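Local coordinates for protein dihydrophenazinedicarboxylate synthase (Burkholderia, PDB 4HMW) that uses FMN to carry out oxidations in the terminal steps of biosynthesis of the antibiotic phenazine, passing electrons to molecular oxygen, at residues B[122-132]-B[169-179]. Residues are numbered along the deposited sequence; the frame is centred on the assembly and turned at random.
Sequences ESENDKLWFGR and LPRPPRFVGYR
With CG of W129 anti to the backbone N (chi1 177°), the indole leaves helix 122-130 toward the proline-rich loop 169-174; R171, likewise anti at chi1, crosses the indole at a slant and then bends at chi3 (62°), bringing its guanidinium within bonding distance of both E122 and D126. The helix packs here against the entry to strand 175-182, part of the antiparallel sheet of the FMN-binding, pyridoxamine-phosphate-oxidase-type fold.

Two CH-pi contacts cover one indole face: R171 CA sits over the five-membered ring, and P172 CD over the six-membered one. At the ring edge, W129 NE1 donates a nearly straight bond to L169 O (3.0 Å). The benzo edge of the indole meets the face of F175 in a T-shaped pair, W129 CE3 lying 3.6 Å from F175 CD1, while H137 stacks on W129 from helix 134-142.

R171 ties the loop to the helix. Its NE points in the guanidinium plane at D126 OD1 (2.7 Å), NH2 gives a more bent hydrogen bond, part of a salt bridge, to E122 OE1, and NH1 bonds O of F175, the last residue of the type I turn P172–F175. N125 CB lies over the centre of the guanidinium.

E122 OE1 also accepts N125 ND2, which arrives from the opposite face of the carboxylate to R171 NH2; the amide is thus held at both ends, by E122 OE1 at ND2 and by G177 N at OD1. On the flavin side, L128 touches C81, an FMN-binding residue, and R132, inferred to bind substrate, reaches toward F175. The bond from G177 N to N125 OD1 measures 2.8 Å and comes from well above the carbonyl plane.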
ATOM      1  N   GLU B 122      16.595  -9.803 -20.537  1.00 40.75           N
ATOM      2  CA  GLU B 122      17.340  -8.585 -20.813  1.00 41.36           C
ATOM      3  C   GLU B 122      16.760  -7.852 -22.013  1.00 40.21           C
ATOM      4  O   GLU B 122      16.732  -6.631 -22.026  1.00 40.63           O
ATOM      5  CB  GLU B 122      18.835  -8.867 -20.994  1.00 44.21           C
ATOM      6  CG  GLU B 122      19.558  -9.424 -19.748  1.00 46.37           C
ATOM      7  CD  GLU B 122      19.285  -8.628 -18.472  1.00 50.01           C
ATOM      8  OE1 GLU B 122      18.877  -7.450 -18.570  1.00 50.46           O
ATOM      9  OE2 GLU B 122      19.471  -9.185 -17.359  1.00 51.56           O
ATOM     10  N   SER B 123      16.281  -8.580 -23.016  1.00 41.04           N
ATOM     11  CA  SER B 123      15.678  -7.926 -24.188  1.00 40.65           C
ATOM     12  C   SER B 123      14.432  -7.141 -23.791  1.00 39.19           C
ATOM     13  O   SER B 123      14.177  -6.059 -24.313  1.00 38.64           O
ATOM     14  CB  SER B 123      15.309  -8.948 -25.264  1.00 43.40           C
ATOM     15  OG  SER B 123      14.193  -9.719 -24.840  1.00 44.91           O
ATOM     16  N   GLU B 124      13.657  -7.679 -22.852  1.00 38.45           N
ATOM     17  CA  GLU B 124      12.507  -6.952 -22.319  1.00 38.29           C
ATOM     18  C   GLU B 124      12.959  -5.704 -21.557  1.00 34.38           C
ATOM     19  O   GLU B 124      12.344  -4.650 -21.692  1.00 32.69           O
ATOM     20  CB  GLU B 124      11.663  -7.856 -21.420  1.00 41.51           C
ATOM     21  CG  GLU B 124      11.080  -9.076 -22.135  1.00 44.95           C
ATOM     22  CD  GLU B 124      10.412 -10.060 -21.174  1.00 46.68           C
ATOM     23  OE1 GLU B 124      11.116 -10.771 -20.447  1.00 45.64           O
ATOM     24  OE2 GLU B 124       9.169 -10.122 -21.128  1.00 49.69           O
ATOM     25  N   ASN B 125      14.018  -5.821 -20.757  1.00 32.02           N
ATOM     26  CA  ASN B 125      14.525  -4.659 -20.020  1.00 30.98           C
ATOM     27  C   ASN B 125      14.993  -3.568 -20.974  1.00 30.85           C
ATOM     28  O   ASN B 125      14.778  -2.380 -20.726  1.00 29.66           O
ATOM     29  CB  ASN B 125      15.675  -5.047 -19.099  1.00 30.38           C
ATOM     30  CG  ASN B 125      15.247  -5.979 -18.001  1.00 30.70           C
ATOM     31  OD1 ASN B 125      14.071  -6.003 -17.594  1.00 29.57           O
ATOM     32  ND2 ASN B 125      16.206  -6.718 -17.461  1.00 31.12           N
ATOM     33  N   ASP B 126      15.633  -3.967 -22.068  1.00 33.35           N
ATOM     34  CA  ASP B 126      16.111  -2.982 -23.025  1.00 34.93           C
ATOM     35  C   ASP B 126      14.927  -2.220 -23.619  1.00 35.06           C
ATOM     36  O   ASP B 126      14.971  -0.989 -23.748  1.00 35.83           O
ATOM     37  CB  ASP B 126      16.949  -3.645 -24.118  1.00 37.39           C
ATOM     38  CG  ASP B 126      18.320  -4.093 -23.615  1.00 40.33           C
ATOM     39  OD1 ASP B 126      18.814  -3.521 -22.620  1.00 39.45           O
ATOM     40  OD2 ASP B 126      18.916  -5.009 -24.231  1.00 43.29           O
ATOM     41  N   LYS B 127      13.853  -2.931 -23.942  1.00 34.73           N
ATOM     42  CA  LYS B 127      12.687  -2.294 -24.541  1.00 34.47           C
ATOM     43  C   LYS B 127      12.079  -1.287 -23.570  1.00 34.33           C
ATOM     44  O   LYS B 127      11.685  -0.190 -23.954  1.00 34.83           O
ATOM     45  CB  LYS B 127      11.652  -3.352 -24.912  1.00 34.55           C
ATOM     46  CG  LYS B 127      10.918  -3.066 -26.184  1.00 35.50           C
ATOM     47  N   LEU B 128      12.007  -1.672 -22.300  1.00 33.04           N
ATOM     48  CA  LEU B 128      11.413  -0.809 -21.289  1.00 31.66           C
ATOM     49  C   LEU B 128      12.228   0.461 -21.133  1.00 30.38           C
ATOM     50  O   LEU B 128      11.678   1.544 -21.025  1.00 30.70           O
ATOM     51  CB  LEU B 128      11.306  -1.530 -19.943  1.00 32.23           C
ATOM     52  CG  LEU B 128      10.160  -2.525 -19.853  1.00 33.73           C
ATOM     53  CD1 LEU B 128      10.394  -3.493 -18.726  1.00 33.56           C
ATOM     54  CD2 LEU B 128       8.846  -1.792 -19.642  1.00 35.48           C
ATOM     55  N   TRP B 129      13.545   0.331 -21.138  1.00 29.72           N
ATOM     56  CA  TRP B 129      14.411   1.501 -21.052  1.00 30.06           C
ATOM     57  C   TRP B 129      14.242   2.386 -22.281  1.00 34.59           C
ATOM     58  O   TRP B 129      14.191   3.603 -22.144  1.00 33.07           O
ATOM     59  CB  TRP B 129      15.859   1.052 -20.896  1.00 29.78           C
ATOM     60  CG  TRP B 129      16.906   2.145 -20.868  1.00 27.42           C
ATOM     61  CD1 TRP B 129      17.745   2.515 -21.891  1.00 27.29           C
ATOM     62  CD2 TRP B 129      17.270   2.944 -19.745  1.00 25.97           C
ATOM     63  NE1 TRP B 129      18.591   3.511 -21.468  1.00 29.60           N
ATOM     64  CE2 TRP B 129      18.332   3.786 -20.154  1.00 27.89           C
ATOM     65  CE3 TRP B 129      16.800   3.036 -18.429  1.00 26.02           C
ATOM     66  CZ2 TRP B 129      18.922   4.711 -19.298  1.00 27.23           C
ATOM     67  CZ3 TRP B 129      17.375   3.959 -17.589  1.00 25.88           C
ATOM     68  CH2 TRP B 129      18.438   4.786 -18.024  1.00 26.08           C
ATOM     69  N   PHE B 130      14.141   1.788 -23.471  1.00 41.59           N
ATOM     70  CA  PHE B 130      13.945   2.569 -24.705  1.00 48.89           C
ATOM     71  C   PHE B 130      12.661   3.389 -24.698  1.00 49.93           C
ATOM     72  O   PHE B 130      12.611   4.465 -25.292  1.00 51.48           O
ATOM     73  CB  PHE B 130      13.917   1.680 -25.950  1.00 55.99           C
ATOM     74  CG  PHE B 130      15.208   0.990 -26.241  1.00 61.83           C
ATOM     75  CD1 PHE B 130      16.407   1.470 -25.739  1.00 64.15           C
ATOM     76  CD2 PHE B 130      15.216  -0.156 -27.028  1.00 64.91           C
ATOM     77  CE1 PHE B 130      17.596   0.813 -26.015  1.00 66.32           C
ATOM     78  CE2 PHE B 130      16.394  -0.816 -27.317  1.00 66.32           C
ATOM     79  CZ  PHE B 130      17.590  -0.334 -26.812  1.00 67.07           C
ATOM     80  N   GLY B 131      11.615   2.887 -24.054  1.00 48.33           N
ATOM     81  CA  GLY B 131      10.358   3.602 -24.042  1.00 47.52           C
ATOM     82  C   GLY B 131      10.313   4.798 -23.107  1.00 46.50           C
ATOM     83  O   GLY B 131       9.274   5.451 -22.971  1.00 47.81           O
ATOM     84  N   ARG B 132      11.426   5.092 -22.445  1.00 42.61           N
ATOM     85  CA  ARG B 132      11.464   6.221 -21.519  1.00 39.82           C
ATOM     86  C   ARG B 132      12.146   7.444 -22.145  1.00 36.66           C
ATOM     87  O   ARG B 132      12.867   7.344 -23.140  1.00 36.12           O
ATOM     88  CB  ARG B 132      12.163   5.819 -20.209  1.00 39.71           C
ATOM     89  CG  ARG B 132      11.609   4.548 -19.526  1.00 42.32           C
ATOM     90  CD  ARG B 132      10.118   4.657 -19.167  1.00 46.79           C
ATOM     91  NE  ARG B 132       9.871   5.641 -18.109  1.00 51.92           N
ATOM     92  CZ  ARG B 132       9.847   5.375 -16.797  1.00 54.08           C
ATOM     93  NH1 ARG B 132      10.046   4.140 -16.339  1.00 53.60           N
ATOM     94  NH2 ARG B 132       9.612   6.360 -15.933  1.00 55.23           N
ATOM     95  N   LEU B 169      21.912   7.020 -24.196  1.00 24.25           N
ATOM     96  CA  LEU B 169      22.437   6.575 -22.891  1.00 23.55           C
ATOM     97  C   LEU B 169      22.173   5.095 -22.701  1.00 24.17           C
ATOM     98  O   LEU B 169      21.028   4.622 -22.865  1.00 24.71           O
ATOM     99  CB  LEU B 169      21.843   7.382 -21.729  1.00 26.10           C
ATOM    100  CG  LEU B 169      22.102   8.889 -21.829  1.00 27.16           C
ATOM    101  CD1 LEU B 169      21.338   9.675 -20.762  1.00 30.26           C
ATOM    102  CD2 LEU B 169      23.611   9.190 -21.789  1.00 26.19           C
ATOM    103  N   PRO B 170      23.220   4.342 -22.356  1.00 24.86           N
ATOM    104  CA  PRO B 170      23.017   2.901 -22.206  1.00 25.89           C
ATOM    105  C   PRO B 170      22.163   2.583 -20.982  1.00 26.36           C
ATOM    106  O   PRO B 170      22.097   3.356 -20.024  1.00 25.02           O
ATOM    107  CB  PRO B 170      24.454   2.355 -22.091  1.00 23.73           C
ATOM    108  CG  PRO B 170      25.240   3.480 -21.475  1.00 23.99           C
ATOM    109  CD  PRO B 170      24.591   4.757 -22.009  1.00 23.72           C
ATOM    110  N   ARG B 171      21.478   1.453 -21.026  1.00 25.55           N
ATOM    111  CA  ARG B 171      20.697   1.025 -19.888  1.00 24.96           C
ATOM    112  C   ARG B 171      21.633   0.572 -18.778  1.00 24.64           C
ATOM    113  O   ARG B 171      22.382  -0.356 -18.973  1.00 26.41           O
ATOM    114  CB  ARG B 171      19.768  -0.129 -20.269  1.00 23.49           C
ATOM    115  CG  ARG B 171      18.968  -0.617 -19.064  1.00 26.14           C
ATOM    116  CD  ARG B 171      17.970  -1.684 -19.415  1.00 28.08           C
ATOM    117  NE  ARG B 171      18.575  -2.909 -19.959  1.00 28.07           N
ATOM    118  CZ  ARG B 171      18.979  -3.940 -19.226  1.00 29.63           C
ATOM    119  NH1 ARG B 171      18.893  -3.924 -17.898  1.00 30.29           N
ATOM    120  NH2 ARG B 171      19.471  -5.003 -19.827  1.00 30.92           N
ATOM    121  N   PRO B 172      21.606   1.234 -17.610  1.00 26.32           N
ATOM    122  CA  PRO B 172      22.411   0.723 -16.492  1.00 26.69           C
ATOM    123  C   PRO B 172      21.964  -0.683 -16.127  1.00 24.77           C
ATOM    124  O   PRO B 172      20.772  -0.924 -16.130  1.00 22.92           O
ATOM    125  CB  PRO B 172      22.057   1.669 -15.334  1.00 27.57           C
ATOM    126  CG  PRO B 172      21.456   2.878 -15.955  1.00 27.58           C
ATOM    127  CD  PRO B 172      20.857   2.457 -17.263  1.00 26.55           C
ATOM    128  N   PRO B 173      22.892  -1.590 -15.797  1.00 26.42           N
ATOM    129  CA  PRO B 173      22.495  -2.970 -15.494  1.00 28.30           C
ATOM    130  C   PRO B 173      21.494  -3.050 -14.339  1.00 28.15           C
ATOM    131  O   PRO B 173      20.692  -3.982 -14.311  1.00 30.05           O
ATOM    132  CB  PRO B 173      23.829  -3.669 -15.140  1.00 29.94           C
ATOM    133  CG  PRO B 173      24.885  -2.543 -15.099  1.00 29.88           C
ATOM    134  CD  PRO B 173      24.360  -1.431 -15.917  1.00 27.54           C
ATOM    135  N   ARG B 174      21.503  -2.075 -13.435  1.00 25.88           N
ATOM    136  CA  ARG B 174      20.555  -2.092 -12.312  1.00 25.85           C
ATOM    137  C   ARG B 174      19.147  -1.763 -12.725  1.00 25.39           C
ATOM    138  O   ARG B 174      18.220  -2.045 -11.964  1.00 24.30           O
ATOM    139  CB  ARG B 174      20.991  -1.153 -11.186  1.00 23.81           C
ATOM    140  CG  ARG B 174      20.949   0.347 -11.524  1.00 23.54           C
ATOM    141  CD  ARG B 174      21.597   1.184 -10.421  1.00 24.73           C
ATOM    142  NE  ARG B 174      21.682   2.600 -10.784  1.00 26.04           N
ATOM    143  CZ  ARG B 174      22.659   3.126 -11.513  1.00 26.92           C
ATOM    144  NH1 ARG B 174      23.637   2.368 -11.986  1.00 26.87           N
ATOM    145  NH2 ARG B 174      22.650   4.419 -11.783  1.00 28.56           N
ATOM    146  N   PHE B 175      18.964  -1.138 -13.885  1.00 24.05           N
ATOM    147  CA  PHE B 175      17.596  -0.838 -14.314  1.00 24.17           C
ATOM    148  C   PHE B 175      16.980  -2.073 -14.947  1.00 24.01           C
ATOM    149  O   PHE B 175      17.387  -2.502 -16.035  1.00 25.35           O
ATOM    150  CB  PHE B 175      17.549   0.325 -15.311  1.00 25.99           C
ATOM    151  CG  PHE B 175      16.147   0.707 -15.710  1.00 28.91           C
ATOM    152  CD1 PHE B 175      15.546   0.119 -16.807  1.00 30.07           C
ATOM    153  CD2 PHE B 175      15.422   1.635 -14.967  1.00 32.58           C
ATOM    154  CE1 PHE B 175      14.228   0.451 -17.158  1.00 32.66           C
ATOM    155  CE2 PHE B 175      14.111   1.978 -15.320  1.00 32.82           C
ATOM    156  CZ  PHE B 175      13.522   1.391 -16.406  1.00 33.33           C
ATOM    157  N   VAL B 176      15.988  -2.645 -14.261  1.00 23.89           N
ATOM    158  CA  VAL B 176      15.411  -3.913 -14.671  1.00 23.59           C
ATOM    159  C   VAL B 176      13.894  -3.911 -14.526  1.00 23.46           C
ATOM    160  O   VAL B 176      13.324  -3.102 -13.787  1.00 23.14           O
ATOM    161  CB  VAL B 176      15.983  -5.069 -13.830  1.00 26.43           C
ATOM    162  CG1 VAL B 176      17.493  -5.132 -13.974  1.00 27.82           C
ATOM    163  CG2 VAL B 176      15.642  -4.914 -12.364  1.00 26.19           C
ATOM    164  N   GLY B 177      13.245  -4.824 -15.231  1.00 21.11           N
ATOM    165  CA  GLY B 177      11.815  -5.019 -15.065  1.00 21.24           C
ATOM    166  C   GLY B 177      11.530  -6.304 -14.314  1.00 20.88           C
ATOM    167  O   GLY B 177      12.343  -7.245 -14.325  1.00 23.89           O
ATOM    168  N   TYR B 178      10.368  -6.335 -13.658  1.00 20.02           N
ATOM    169  CA  TYR B 178       9.862  -7.523 -12.959  1.00 20.60           C
ATOM    170  C   TYR B 178       8.422  -7.743 -13.384  1.00 20.12           C
ATOM    171  O   TYR B 178       7.735  -6.796 -13.723  1.00 20.64           O
ATOM    172  CB  TYR B 178       9.849  -7.323 -11.421  1.00 21.79           C
ATOM    173  CG  TYR B 178      11.229  -7.254 -10.818  1.00 21.96           C
ATOM    174  CD1 TYR B 178      11.895  -8.387 -10.412  1.00 25.14           C
ATOM    175  CD2 TYR B 178      11.850  -6.042 -10.653  1.00 25.10           C
ATOM    176  CE1 TYR B 178      13.152  -8.296  -9.871  1.00 29.40           C
ATOM    177  CE2 TYR B 178      13.087  -5.943 -10.134  1.00 28.56           C
ATOM    178  CZ  TYR B 178      13.740  -7.057  -9.735  1.00 30.81           C
ATOM    179  OH  TYR B 178      15.004  -6.903  -9.202  1.00 35.19           O
ATOM    180  N   ARG B 179       7.984  -8.991 -13.368  1.00 20.65           N
ATOM    181  CA  ARG B 179       6.567  -9.308 -13.432  1.00 21.48           C
ATOM    182  C   ARG B 179       6.094  -9.828 -12.078  1.00 21.21           C
ATOM    183  O   ARG B 179       6.603 -10.816 -11.569  1.00 21.84           O
ATOM    184  CB  ARG B 179       6.299 -10.338 -14.535  1.00 22.90           C
ATOM    185  CG  ARG B 179       4.768 -10.601 -14.760  1.00 24.38           C
ATOM    186  CD  ARG B 179       4.527 -11.742 -15.731  1.00 27.21           C
ATOM    187  NE  ARG B 179       5.140 -11.486 -17.030  1.00 27.71           N
ATOM    188  CZ  ARG B 179       6.308 -11.970 -17.464  1.00 32.18           C
ATOM    189  NH1 ARG B 179       6.722 -11.620 -18.671  1.00 33.35           N
ATOM    190  NH2 ARG B 179       7.055 -12.810 -16.745  1.00 33.38           N
TER
HETATM  191  O   HOH W   1      20.493  -5.824 -16.268  1.00 34.70           O
HETATM  192  O   HOH W   2       9.702 -12.607 -19.253  1.00 37.65           O
HETATM  193  O   HOH W   3      15.039  -8.271 -15.078  1.00 35.00           O